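GH86A beta-porphyranase (Bacteroides plebeius, PDB 4AW7) hydrolyses porphyran from red algae, cutting the linkage between beta-D-galactose and alpha-L-galactose-6-sulfate and releasing mostly disaccharides. Local coordinates at residues Arg30-Val35 with Leu304-Asp309; Gly34-Asp39 with Lys369-Asp374. One frame throughout, in Å; residues are numbered along the deposited sequence.

Contact 1. Residues Arg30-Val35 with Leu304-Asp309; sequences RFLSGV and LMERQD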
ATOM      1  N   ARG A  30      16.139 -11.037  -8.786  1.00  8.48           N
ATOM      2  CA  ARG A  30      15.800 -10.746  -7.401  1.00  7.87           C
ATOM      3  C   ARG A  30      14.410 -11.275  -7.086  1.00  7.50           C
ATOM      4  O   ARG A  30      13.470 -11.150  -7.891  1.00  8.54           O
ATOM      5  CB  ARG A  30      15.932  -9.243  -7.115  1.00  7.80           C
ATOM      6  CG  ARG A  30      15.568  -8.831  -5.685  1.00  8.99           C
ATOM      7  CD  ARG A  30      16.210  -7.501  -5.318  1.00  8.32           C
ATOM      8  NE  ARG A  30      15.806  -7.054  -3.989  1.00  8.63           N
ATOM      9  CZ  ARG A  30      14.744  -6.304  -3.728  1.00  8.64           C
ATOM     10  NH1 ARG A  30      13.934  -5.868  -4.703  1.00  8.68           N
ATOM     11  NH2 ARG A  30      14.486  -6.004  -2.458  1.00  9.36           N
ATOM     12  N   PHE A  31      14.282 -11.883  -5.900  1.00  7.84           N
ATOM     13  CA  PHE A  31      13.026 -12.388  -5.393  1.00  7.73           C
ATOM     14  C   PHE A  31      12.671 -11.691  -4.110  1.00  7.68           C
ATOM     15  O   PHE A  31      13.544 -11.408  -3.271  1.00  8.78           O
ATOM     16  CB  PHE A  31      13.130 -13.899  -5.058  1.00  9.03           C
ATOM     17  CG  PHE A  31      13.198 -14.800  -6.261  1.00  8.92           C
ATOM     18  CD1 PHE A  31      14.373 -14.984  -6.933  1.00  9.85           C
ATOM     19  CD2 PHE A  31      12.064 -15.452  -6.707  1.00  9.76           C
ATOM     20  CE1 PHE A  31      14.387 -15.837  -8.056  1.00 10.81           C
ATOM     21  CE2 PHE A  31      12.098 -16.298  -7.806  1.00 10.98           C
ATOM     22  CZ  PHE A  31      13.288 -16.486  -8.453  1.00 11.11           C
ATOM     23  N   LEU A  32      11.380 -11.426  -3.936  1.00  7.41           N
ATOM     24  CA  LEU A  32      10.784 -11.111  -2.642  1.00  7.42           C
ATOM     25  C   LEU A  32      10.204 -12.402  -2.170  1.00  7.57           C
ATOM     26  O   LEU A  32       9.172 -12.858  -2.665  1.00  7.97           O
ATOM     27  CB  LEU A  32       9.713 -10.008  -2.787  1.00  7.67           C
ATOM     28  CG  LEU A  32      10.149  -8.726  -3.482  1.00  7.72           C
ATOM     29  CD1 LEU A  32       9.013  -7.726  -3.514  1.00  7.86           C
ATOM     30  CD2 LEU A  32      11.398  -8.113  -2.919  1.00  8.40           C
ATOM     31  N   SER A  33      10.910 -13.059  -1.254  1.00  8.76           N
ATOM     32  CA  SER A  33      10.609 -14.446  -0.841  1.00  9.54           C
ATOM     33  C   SER A  33      10.371 -15.311  -2.065  1.00  9.19           C
ATOM     34  O   SER A  33      11.309 -15.550  -2.810  1.00 11.16           O
ATOM     35  CB  SER A  33       9.502 -14.506   0.176  1.00 11.96           C
ATOM     36  OG  SER A  33       9.774 -13.659   1.198  1.00 21.89           O
ATOM     37  N   GLY A  34       9.166 -15.802  -2.282  1.00  9.55           N
ATOM     38  CA  GLY A  34       8.879 -16.708  -3.401  1.00 10.10           C
ATOM     39  C   GLY A  34       8.587 -16.094  -4.750  1.00  9.86           C
ATOM     40  O   GLY A  34       8.357 -16.849  -5.673  1.00 13.14           O
ATOM     41  N   VAL A  35       8.587 -14.779  -4.917  1.00  8.95           N
ATOM     42  CA  VAL A  35       8.172 -14.175  -6.177  1.00  8.76           C
ATOM     43  C   VAL A  35       9.196 -13.202  -6.698  1.00  8.22           C
ATOM     44  O   VAL A  35       9.690 -12.347  -5.963  1.00  9.23           O
ATOM     45  CB  VAL A  35       6.759 -13.552  -6.080  1.00  8.55           C
ATOM     46  CG1 VAL A  35       6.709 -12.326  -5.162  1.00  9.54           C
ATOM     47  CG2 VAL A  35       6.159 -13.221  -7.462  1.00  9.31           C
ATOM     48  N   LEU A 304       5.146  -0.146  -1.828  1.00  6.87           N
ATOM     49  CA  LEU A 304       4.251  -1.283  -1.988  1.00  6.82           C
ATOM     50  C   LEU A 304       4.811  -2.332  -2.933  1.00  6.21           C
ATOM     51  O   LEU A 304       4.563  -3.522  -2.739  1.00  6.48           O
ATOM     52  CB  LEU A 304       2.862  -0.805  -2.419  1.00  6.84           C
ATOM     53  CG  LEU A 304       2.187   0.197  -1.494  1.00  6.91           C
ATOM     54  CD1 LEU A 304       0.812   0.576  -1.996  1.00  9.05           C
ATOM     55  CD2 LEU A 304       2.166  -0.286  -0.042  1.00  8.41           C
ATOM     56  N   MET A 305       5.602  -1.949  -3.944  1.00  6.25           N
ATOM     57  CA  MET A 305       6.291  -2.924  -4.786  1.00  6.45           C
ATOM     58  C   MET A 305       7.199  -3.836  -3.980  1.00  6.38           C
ATOM     59  O   MET A 305       7.274  -5.046  -4.228  1.00  7.23           O
ATOM     60  CB  MET A 305       7.077  -2.220  -5.892  1.00  6.88           C
ATOM     61  CG  MET A 305       6.157  -1.741  -7.022  1.00  7.31           C
ATOM     62  SD  MET A 305       7.112  -0.818  -8.236  1.00  9.20           S
ATOM     63  CE  MET A 305       5.970  -0.798  -9.591  1.00  8.73           C
ATOM     64  N   GLU A 306       7.871  -3.264  -2.979  1.00  6.68           N
ATOM     65  CA  GLU A 306       8.762  -4.014  -2.095  1.00  6.40           C
ATOM     66  C   GLU A 306       8.011  -4.896  -1.105  1.00  6.41           C
ATOM     67  O   GLU A 306       8.670  -5.639  -0.357  1.00  7.91           O
ATOM     68  CB  GLU A 306       9.662  -3.056  -1.341  1.00  6.81           C
ATOM     69  CG  GLU A 306      10.775  -2.483  -2.195  1.00  8.32           C
ATOM     70  CD  GLU A 306      11.785  -3.544  -2.617  1.00  9.42           C
ATOM     71  OE1 GLU A 306      12.386  -4.172  -1.729  1.00 11.10           O
ATOM     72  OE2 GLU A 306      11.996  -3.767  -3.819  1.00  9.92           O
ATOM     73  N   ARG A 307       6.694  -4.906  -1.133  1.00  6.40           N
ATOM     74  CA  ARG A 307       5.874  -5.753  -0.288  1.00  6.46           C
ATOM     75  C   ARG A 307       5.055  -6.779  -1.098  1.00  6.14           C
ATOM     76  O   ARG A 307       4.101  -7.368  -0.583  1.00  7.19           O
ATOM     77  CB  ARG A 307       4.938  -4.928   0.589  1.00  7.23           C
ATOM     78  CG  ARG A 307       5.660  -3.937   1.480  1.00  8.33           C
ATOM     79  CD  ARG A 307       4.707  -3.296   2.431  1.00 10.06           C
ATOM     80  NE  ARG A 307       5.353  -2.234   3.198  1.00  7.98           N
ATOM     81  CZ  ARG A 307       5.769  -2.296   4.463  1.00  7.79           C
ATOM     82  NH1 ARG A 307       5.550  -3.366   5.211  1.00  9.78           N
ATOM     83  NH2 ARG A 307       6.374  -1.240   4.983  1.00  9.06           N
ATOM     84  N   GLN A 308       5.394  -6.977  -2.376  1.00  6.50           N
ATOM     85  CA  GLN A 308       4.501  -7.756  -3.245  1.00  6.68           C
ATOM     86  C   GLN A 308       4.163  -9.139  -2.684  1.00  6.90           C
ATOM     87  O   GLN A 308       3.046  -9.633  -2.851  1.00  7.46           O
ATOM     88  CB  GLN A 308       5.090  -7.893  -4.648  1.00  6.64           C
ATOM     89  CG  GLN A 308       4.073  -8.397  -5.655  1.00  6.48           C
ATOM     90  CD  GLN A 308       4.698  -8.673  -6.992  1.00  6.11           C
ATOM     91  OE1 GLN A 308       5.136  -7.752  -7.694  1.00  7.01           O
ATOM     92  NE2 GLN A 308       4.726  -9.952  -7.382  1.00  7.64           N
ATOM     93  N   ASP A 309       5.138  -9.780  -2.058  1.00  6.80           N
ATOM     94  CA  ASP A 309       4.973 -11.099  -1.483  1.00  7.49           C
ATOM     95  C   ASP A 309       4.055 -11.133  -0.287  1.00  8.48           C
ATOM     96  O   ASP A 309       3.648 -12.227   0.136  1.00 11.68           O
ATOM     97  CB  ASP A 309       6.323 -11.731  -1.113  1.00  7.94           C
ATOM     98  CG  ASP A 309       7.180 -10.897  -0.203  1.00  8.35           C
ATOM     99  OD1 ASP A 309       7.101  -9.666  -0.195  1.00  9.01           O
ATOM    100  OD2 ASP A 309       8.019 -11.504   0.508  1.00 13.31           O
TER
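Arg30 and Glu306 meet end-on in a two-pronged salt bridge: NH2 of Arg30 lies 2.9 Å from OE1 of Glu306, and NH1 of Arg30 lies 3.0 Å from OE2 of Glu306. Both oxygens use their syn lone pairs, and the guanidinium and carboxylate planes are only 13° apart. The extended Arg30 chain meets a Glu306 chain bent about CB-CG (chi2 -67°), which brings the carboxylate up to the guanidinium edge. Next to this pair the packing is tight. Leu32 pushes CD1 into the type I turn Met305-Gln308, 3.3 Å from Met305 O, and the same methyl is 4.1 Å from CB of Gln308. The turn follows helix 293-305 of the (beta/alpha)8 barrel, while strand 29-32 forms an edge of the five-stranded sheet containing strand 469-484. Toward solvent the contact thins. On the type II' turn Leu32-Val35, Ser33 OG donates to Asp309 OD2 at 2.9 Å, nearly in line with the C-O bond, and CG2 of Val35 only brushes NE2 of Gln308 at 3.6 Å. This amide is held elsewhere, NE2 donating to Glu37 O and OE1 accepting from Arg372 NH2. Two charged groups have further partners: Arg30 NE forms a salt bridge with Glu586, and Asp309 OD1 one with Arg473. Polar pairing at each end of a leucine contact thus joins barrel to sheet, and the buried charge of Arg30 is probably balanced by its two carboxylate partners.

Contact 2. Residues Gly34-Asp39 with Lys369-Asp374; sequences GVSELD and KGERVD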
ATOM      1  N   GLY A  34       9.166 -15.802  -2.282  1.00  9.55           N
ATOM      2  CA  GLY A  34       8.879 -16.708  -3.401  1.00 10.10           C
ATOM      3  C   GLY A  34       8.587 -16.094  -4.750  1.00  9.86           C
ATOM      4  O   GLY A  34       8.357 -16.849  -5.673  1.00 13.14           O
ATOM      5  N   VAL A  35       8.587 -14.779  -4.917  1.00  8.95           N
ATOM      6  CA  VAL A  35       8.172 -14.175  -6.177  1.00  8.76           C
ATOM      7  C   VAL A  35       9.196 -13.202  -6.698  1.00  8.22           C
ATOM      8  O   VAL A  35       9.690 -12.347  -5.963  1.00  9.23           O
ATOM      9  CB  VAL A  35       6.759 -13.552  -6.080  1.00  8.55           C
ATOM     10  CG1 VAL A  35       6.709 -12.326  -5.162  1.00  9.54           C
ATOM     11  CG2 VAL A  35       6.159 -13.221  -7.462  1.00  9.31           C
ATOM     12  N   SER A  36       9.455 -13.268  -7.995  1.00  8.01           N
ATOM     13  CA  SER A  36      10.283 -12.291  -8.711  1.00  7.95           C
ATOM     14  C   SER A  36       9.491 -11.401  -9.657  1.00  7.33           C
ATOM     15  O   SER A  36       9.702 -10.192  -9.720  1.00  7.88           O
ATOM     16  CB  SER A  36      11.424 -12.976  -9.476  1.00  8.57           C
ATOM     17  OG  SER A  36      12.193 -12.066 -10.218  1.00  8.79           O
ATOM     18  N   GLU A  37       8.607 -12.016 -10.452  1.00  7.85           N
ATOM     19  CA  GLU A  37       7.826 -11.271 -11.438  1.00  8.64           C
ATOM     20  C   GLU A  37       7.035 -10.158 -10.801  1.00  7.49           C
ATOM     21  O   GLU A  37       6.350 -10.375  -9.802  1.00  8.22           O
ATOM     22  CB  GLU A  37       6.869 -12.225 -12.143  1.00 10.45           C
ATOM     23  CG  GLU A  37       7.462 -13.261 -13.069  1.00 14.90           C
ATOM     24  CD  GLU A  37       7.781 -12.770 -14.466  1.00 17.44           C
ATOM     25  OE1 GLU A  37       7.528 -11.604 -14.798  1.00 19.59           O
ATOM     26  OE2 GLU A  37       8.295 -13.600 -15.259  1.00 25.76           O
ATOM     27  N   LEU A  38       7.032  -9.004 -11.443  1.00  7.70           N
ATOM     28  CA  LEU A  38       6.109  -7.933 -11.079  1.00  7.63           C
ATOM     29  C   LEU A  38       4.683  -8.353 -11.390  1.00  7.94           C
ATOM     30  O   LEU A  38       4.370  -8.803 -12.510  1.00  9.01           O
ATOM     31  CB  LEU A  38       6.431  -6.661 -11.861  1.00  7.60           C
ATOM     32  CG  LEU A  38       5.572  -5.443 -11.551  1.00  7.81           C
ATOM     33  CD1 LEU A  38       5.693  -5.009 -10.077  1.00  8.84           C
ATOM     34  CD2 LEU A  38       5.958  -4.293 -12.450  1.00  9.37           C
ATOM     35  N   ASP A  39       3.798  -8.231 -10.415  1.00  7.10           N
ATOM     36  CA  ASP A  39       2.387  -8.494 -10.605  1.00  7.05           C
ATOM     37  C   ASP A  39       1.710  -7.153 -10.833  1.00  7.01           C
ATOM     38  O   ASP A  39       1.374  -6.431  -9.886  1.00  7.42           O
ATOM     39  CB  ASP A  39       1.781  -9.254  -9.410  1.00  7.77           C
ATOM     40  CG  ASP A  39       0.374  -9.690  -9.657  1.00  8.80           C
ATOM     41  OD1 ASP A  39      -0.271  -9.076 -10.524  1.00  9.75           O
ATOM     42  OD2 ASP A  39      -0.072 -10.649  -8.965  1.00 10.54           O
ATOM     43  N   LYS A 369       6.968  -4.524 -16.653  1.00  8.73           N
ATOM     44  CA  LYS A 369       6.740  -5.871 -16.143  1.00  9.83           C
ATOM     45  C   LYS A 369       8.046  -6.660 -16.234  1.00  9.49           C
ATOM     46  O   LYS A 369       9.058  -6.151 -16.751  1.00  9.65           O
ATOM     47  CB  LYS A 369       5.608  -6.540 -16.894  1.00 13.39           C
ATOM     48  CG  LYS A 369       5.969  -6.810 -18.296  1.00 15.08           C
ATOM     49  CD  LYS A 369       4.932  -7.595 -19.119  1.00 23.09           C
ATOM     50  CE  LYS A 369       3.661  -6.874 -19.247  1.00 29.95           C
ATOM     51  NZ  LYS A 369       3.040  -7.116 -20.586  1.00 34.91           N
ATOM     52  N   GLY A 370       8.009  -7.905 -15.799  1.00  9.00           N
ATOM     53  CA  GLY A 370       9.160  -8.762 -15.836  1.00  9.42           C
ATOM     54  C   GLY A 370       9.642  -9.189 -14.488  1.00  8.56           C
ATOM     55  O   GLY A 370       9.070  -8.824 -13.452  1.00  9.82           O
ATOM     56  N   GLU A 371      10.725  -9.939 -14.470  1.00  8.23           N
ATOM     57  CA  GLU A 371      11.346 -10.384 -13.236  1.00  8.33           C
ATOM     58  C   GLU A 371      12.153  -9.266 -12.631  1.00  8.01           C
ATOM     59  O   GLU A 371      12.916  -8.573 -13.300  1.00  8.49           O
ATOM     60  CB  GLU A 371      12.236 -11.583 -13.492  1.00  9.10           C
ATOM     61  CG  GLU A 371      11.404 -12.851 -13.811  1.00 13.19           C
ATOM     62  CD  GLU A 371      12.234 -14.046 -14.162  1.00 14.04           C
ATOM     63  OE1 GLU A 371      13.040 -13.921 -15.091  1.00 15.75           O
ATOM     64  OE2 GLU A 371      12.034 -15.105 -13.542  1.00 17.99           O
ATOM     65  N   ARG A 372      12.015  -9.071 -11.336  1.00  7.54           N
ATOM     66  CA  ARG A 372      12.885  -8.169 -10.628  1.00  7.33           C
ATOM     67  C   ARG A 372      14.333  -8.567 -10.852  1.00  7.61           C
ATOM     68  O   ARG A 372      14.660  -9.756 -10.875  1.00  8.03           O
ATOM     69  CB  ARG A 372      12.575  -8.214  -9.130  1.00  7.59           C
ATOM     70  CG  ARG A 372      11.305  -7.531  -8.750  1.00  7.24           C
ATOM     71  CD  ARG A 372      10.886  -7.918  -7.348  1.00  7.11           C
ATOM     72  NE  ARG A 372       9.748  -7.118  -6.870  1.00  7.24           N
ATOM     73  CZ  ARG A 372       8.481  -7.327  -7.207  1.00  6.88           C
ATOM     74  NH1 ARG A 372       8.093  -8.341  -7.978  1.00  7.43           N
ATOM     75  NH2 ARG A 372       7.555  -6.492  -6.767  1.00  7.01           N
ATOM     76  N   VAL A 373      15.185  -7.552 -10.972  1.00  8.14           N
ATOM     77  CA  VAL A 373      16.631  -7.757 -10.964  1.00  8.79           C
ATOM     78  C   VAL A 373      17.249  -6.968  -9.834  1.00  9.14           C
ATOM     79  O   VAL A 373      16.612  -6.081  -9.257  1.00  9.88           O
ATOM     80  CB  VAL A 373      17.309  -7.440 -12.315  1.00  8.50           C
ATOM     81  CG1 VAL A 373      16.700  -8.381 -13.405  1.00 10.56           C
ATOM     82  CG2 VAL A 373      17.157  -5.963 -12.679  1.00 10.99           C
ATOM     83  N   ASP A 374      18.496  -7.289  -9.487  1.00  9.12           N
ATOM     84  CA  ASP A 374      19.053  -6.657  -8.308  1.00  9.72           C
ATOM     85  C   ASP A 374      19.273  -5.175  -8.522  1.00  9.86           C
ATOM     86  O   ASP A 374      19.762  -4.762  -9.568  1.00 10.82           O
ATOM     87  CB  ASP A 374      20.319  -7.358  -7.827  1.00  9.87           C
ATOM     88  CG  ASP A 374      20.637  -7.034  -6.400  1.00 11.51           C
ATOM     89  OD1 ASP A 374      19.711  -6.774  -5.624  1.00 11.84           O
ATOM     90  OD2 ASP A 374      21.806  -6.997  -6.035  1.00 16.17           O
TER
HETATM   91  O   HOH W   1       5.828  -9.376 -14.716  1.00 13.95           O
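Residues Ser36-Leu38 and Gly370-Arg372 run antiparallel and form a single beta bridge, with Glu37 and Glu371 as its non-hydrogen-bonded pair between two nearly straight bonds, Arg372 N to Ser36 O at 3.0 Å and Leu38 N to Gly370 O at 2.9 Å. The loop after strand 29-32 is joined to strand 371-377 of the mixed sheet of the beta-sandwich. With CB, CG and CD the extended Arg372 chain runs alongside Ser36 O, and a turn at the last torsion (chi4 79°) lets NH1 reach Ser36 O at 3.0 Å from the face opposite its own backbone N. NH1 also makes a weak bond to Glu37 O, while NH2 donates to Met305 O and Gln308 OE1. A methionine in place of Arg372 would probably leave these last two oxygens without their charged donor and Ser36 O with one backbone donor across the contact. OE2 of Glu37 lies 3.5 Å from CG of Glu371, and the like-charged carboxylates approach to 4.4 Å (Glu37 OE2 to Glu371 OE2), a repulsion probably eased by the salt bridge between Glu371 and Arg29. One water ties the bridge's end, donating to Glu37 OE1 (2.8 Å) and Leu38 O (2.7 Å) and accepting from Gly370 N (2.8 Å).

Contacts 1 and 2 start from one continuous piece of chain, residues 30-39, and share Gly34 and Val35; their centres are about 7 Å apart. The second partners come much later: 304-309 takes in the end of helix 293-305 of the catalytic barrel and the turn after it, and 369-374 enters strand 371-377 of the sandwich sheet. The two sites touch directly, since Arg30 N lies 2.9 Å from Arg372 O and Arg30 O 2.8 Å from Ser36 OG, both probable hydrogen bonds, and Leu32 packs on Arg372. The N-terminal segment thus runs between barrel and beta-sheet domains and joins them, away from the substrate cleft and the metal sites.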